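Local coordinates for protein aeromonas extracellular serine protease (PDB 3WQB) that cleaves peptide bonds that follow paired basic residues, one of them lysine, as a secreted calcium-binding serine protease of the furin subfamily, at residues Glu473-Met478 with Asn536-Glu541. The protein carries 1 engineered substitution. Residues are numbered along the deposited sequence; the frame is centred on the assembly and turned at random.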
ATOM      1  N   GLU A 473      -4.653  15.084  11.562  1.00 11.37           N
ATOM      2  CA  GLU A 473      -4.698  13.635  11.390  1.00 12.20           C
ATOM      3  C   GLU A 473      -3.512  13.222  10.530  1.00 11.84           C
ATOM      4  O   GLU A 473      -2.658  12.446  10.974  1.00 12.75           O
ATOM      5  CB  GLU A 473      -6.038  13.183  10.802  1.00 12.72           C
ATOM      6  CG  GLU A 473      -7.197  13.378  11.783  1.00 13.63           C
ATOM      7  CD  GLU A 473      -8.564  13.410  11.126  1.00 14.70           C
ATOM      8  OE1 GLU A 473      -8.841  12.582  10.229  1.00 15.11           O
ATOM      9  OE2 GLU A 473      -9.377  14.261  11.531  1.00 15.78           O
ATOM     10  N   ALA A 474      -3.431  13.755   9.309  1.00 10.90           N
ATOM     11  CA  ALA A 474      -2.313  13.442   8.433  1.00 10.80           C
ATOM     12  C   ALA A 474      -1.877  14.702   7.721  1.00 10.77           C
ATOM     13  O   ALA A 474      -2.638  15.679   7.635  1.00 11.06           O
ATOM     14  CB  ALA A 474      -2.699  12.359   7.423  1.00 11.52           C
ATOM     15  N   VAL A 475      -0.639  14.688   7.243  1.00 10.29           N
ATOM     16  CA  VAL A 475      -0.151  15.746   6.365  1.00 11.12           C
ATOM     17  C   VAL A 475       0.346  15.158   5.054  1.00 10.97           C
ATOM     18  O   VAL A 475       1.009  14.107   5.038  1.00 10.83           O
ATOM     19  CB  VAL A 475       0.958  16.642   7.016  1.00 12.06           C
ATOM     20  CG1 VAL A 475       0.419  17.375   8.231  1.00 13.35           C
ATOM     21  CG2 VAL A 475       2.180  15.841   7.393  1.00 13.52           C
ATOM     22  N   GLN A 476       0.025  15.843   3.962  1.00 11.06           N
ATOM     23  CA  GLN A 476       0.565  15.531   2.654  1.00 11.19           C
ATOM     24  C   GLN A 476       1.494  16.643   2.230  1.00 11.60           C
ATOM     25  O   GLN A 476       1.248  17.824   2.518  1.00 12.01           O
ATOM     26  CB  GLN A 476      -0.541  15.385   1.617  1.00 11.63           C
ATOM     27  CG  GLN A 476      -1.463  14.202   1.854  1.00 11.14           C
ATOM     28  CD  GLN A 476      -2.684  14.253   0.973  1.00 12.55           C
ATOM     29  OE1 GLN A 476      -3.337  15.292   0.874  1.00 13.14           O
ATOM     30  NE2 GLN A 476      -3.018  13.128   0.343  1.00 12.68           N
ATOM     31  N   VAL A 477       2.562  16.249   1.551  1.00 12.02           N
ATOM     32  CA  VAL A 477       3.535  17.178   0.997  1.00 13.21           C
ATOM     33  C   VAL A 477       3.783  16.796  -0.458  1.00 13.12           C
ATOM     34  O   VAL A 477       3.886  15.608  -0.787  1.00 14.85           O
ATOM     35  CB  VAL A 477       4.862  17.138   1.813  1.00 13.99           C
ATOM     36  CG1 VAL A 477       6.016  17.782   1.089  1.00 16.05           C
ATOM     37  CG2 VAL A 477       4.684  17.805   3.161  1.00 14.03           C
ATOM     38  N   MET A 478       3.857  17.794  -1.334  1.00 12.62           N
ATOM     39  CA  MET A 478       4.381  17.573  -2.682  1.00 13.23           C
ATOM     40  C   MET A 478       5.702  18.304  -2.780  1.00 12.84           C
ATOM     41  O   MET A 478       5.835  19.399  -2.236  1.00 13.06           O
ATOM     42  CB  MET A 478       3.415  18.075  -3.751  1.00 13.62           C
ATOM     43  CG  MET A 478       2.167  17.219  -3.856  1.00 15.19           C
ATOM     44  SD  MET A 478       1.104  17.751  -5.202  1.00 19.35           S
ATOM     45  CE  MET A 478       0.594  19.385  -4.665  1.00 19.78           C
ATOM     46  N   ASN A 536       1.987  10.248   9.016  1.00  9.21           N
ATOM     47  CA  ASN A 536       1.058  10.032  10.116  1.00  9.29           C
ATOM     48  C   ASN A 536       1.622  10.466  11.470  1.00  9.40           C
ATOM     49  O   ASN A 536       0.925  10.406  12.493  1.00  9.70           O
ATOM     50  CB  ASN A 536       0.664   8.559  10.173  1.00  9.37           C
ATOM     51  CG  ASN A 536      -0.190   8.142   9.000  1.00  8.92           C
ATOM     52  OD1 ASN A 536      -1.149   8.838   8.651  1.00 10.33           O
ATOM     53  ND2 ASN A 536       0.128   6.992   8.397  1.00  9.96           N
ATOM     54  N   LYS A 537       2.895  10.870  11.484  1.00  9.34           N
ATOM     55  CA  LYS A 537       3.608  11.148  12.732  1.00  9.68           C
ATOM     56  C   LYS A 537       2.974  12.215  13.617  1.00  9.75           C
ATOM     57  O   LYS A 537       3.179  12.211  14.837  1.00  9.63           O
ATOM     58  CB  LYS A 537       5.058  11.513  12.408  1.00  9.87           C
ATOM     59  CG  LYS A 537       5.900  11.997  13.574  1.00  9.97           C
ATOM     60  CD  LYS A 537       6.136  10.898  14.610  1.00 10.12           C
ATOM     61  CE  LYS A 537       7.008  11.395  15.755  1.00 11.50           C
ATOM     62  NZ  LYS A 537       8.400  11.704  15.328  1.00 13.67           N
ATOM     63  N   PHE A 538       2.217  13.120  13.004  1.00  9.88           N
ATOM     64  CA  PHE A 538       1.733  14.314  13.694  1.00 10.28           C
ATOM     65  C   PHE A 538       0.308  14.175  14.228  1.00 10.31           C
ATOM     66  O   PHE A 538      -0.298  15.144  14.672  1.00 10.62           O
ATOM     67  CB  PHE A 538       1.866  15.530  12.773  1.00 10.38           C
ATOM     68  CG  PHE A 538       3.224  15.661  12.164  1.00  9.99           C
ATOM     69  CD1 PHE A 538       4.295  16.112  12.918  1.00 10.98           C
ATOM     70  CD2 PHE A 538       3.438  15.326  10.826  1.00 10.28           C
ATOM     71  CE1 PHE A 538       5.564  16.226  12.355  1.00 11.03           C
ATOM     72  CE2 PHE A 538       4.709  15.437  10.252  1.00 11.60           C
ATOM     73  CZ  PHE A 538       5.767  15.894  11.022  1.00 11.44           C
ATOM     74  N   TYR A 539      -0.216  12.954  14.199  1.00  9.66           N
ATOM     75  CA  TYR A 539      -1.587  12.688  14.605  1.00 10.39           C
ATOM     76  C   TYR A 539      -1.888  13.246  15.988  1.00 10.79           C
ATOM     77  O   TYR A 539      -1.249  12.875  16.978  1.00 11.47           O
ATOM     78  CB  TYR A 539      -1.828  11.177  14.583  1.00 10.59           C
ATOM     79  CG  TYR A 539      -3.277  10.773  14.679  1.00 10.48           C
ATOM     80  CD1 TYR A 539      -4.020  10.524  13.529  1.00 11.74           C
ATOM     81  CD2 TYR A 539      -3.914  10.645  15.922  1.00 12.36           C
ATOM     82  CE1 TYR A 539      -5.355  10.151  13.610  1.00 12.10           C
ATOM     83  CE2 TYR A 539      -5.258  10.270  16.009  1.00 12.24           C
ATOM     84  CZ  TYR A 539      -5.965  10.017  14.849  1.00 11.51           C
ATOM     85  OH  TYR A 539      -7.288   9.649  14.915  1.00 13.86           O
ATOM     86  N   GLY A 540      -2.891  14.123  16.048  1.00 11.17           N
ATOM     87  CA  GLY A 540      -3.336  14.688  17.312  1.00 11.46           C
ATOM     88  C   GLY A 540      -2.752  16.050  17.651  1.00 11.96           C
ATOM     89  O   GLY A 540      -3.255  16.729  18.539  1.00 12.88           O
ATOM     90  N   GLU A 541      -1.669  16.433  16.981  1.00 11.48           N
ATOM     91  CA  GLU A 541      -1.024  17.731  17.228  1.00 11.80           C
ATOM     92  C   GLU A 541      -1.850  18.897  16.683  1.00 12.08           C
ATOM     93  O   GLU A 541      -2.688  18.717  15.802  1.00 12.01           O
ATOM     94  CB  GLU A 541       0.371  17.767  16.583  1.00 11.63           C
ATOM     95  CG  GLU A 541       1.382  16.852  17.251  1.00 12.66           C
ATOM     96  CD  GLU A 541       2.814  17.095  16.823  1.00 12.41           C
ATOM     97  OE1 GLU A 541       3.086  18.015  16.017  1.00 12.46           O
ATOM     98  OE2 GLU A 541       3.684  16.341  17.300  1.00 13.07           O
TER
HETATM   99  O   HOH W   1       0.311  13.317  10.762  1.00 10.59           O
HETATM  100  O   HOH W   2      -3.006   9.698  10.362  1.00 16.15           O
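Glu473 and the loop 536-541 meet through water. Two water molecules donate to the carbonyl O of Glu473. One, 3.1 Å from Glu473 O, accepts from Phe538 N. The other water, 2.8 Å from Glu473 O, also donates to Asn536 OD1, in an amide whose ND2 is held by Ile277 O. Val475 pairs with Ser535 of strand 527-535; at Glu473, where Glu473 and Ala474 form a classic beta bulge opposite Leu593, the two waters make the link to the type I turn from Asn536 to Tyr539.

The apolar contact is Val475 CG2 on Phe538 CD2 at 3.7 Å, the side chains crossing at about a right angle; Leu493 touches both.

The Tyr539 ring, its CG anti to the backbone N (chi1 -167°), crosses the Glu473 side chain at a slant, ring and carboxylate planes 57° apart. Tyr539 CD1 lies 3.5 Å from Glu473 O. Tyr539 OH hydrogen-bonds Asp363 and Glu473 OE2 forms a salt bridge with Arg359, both in the peptidase domain, while OE2 also hydrogen-bonds His595 of the P-domain.

Two waters thus satisfy one backbone carbonyl, while Glu473 and Tyr539 themselves link the P-domain to the peptidase domain through Arg359 and Asp363.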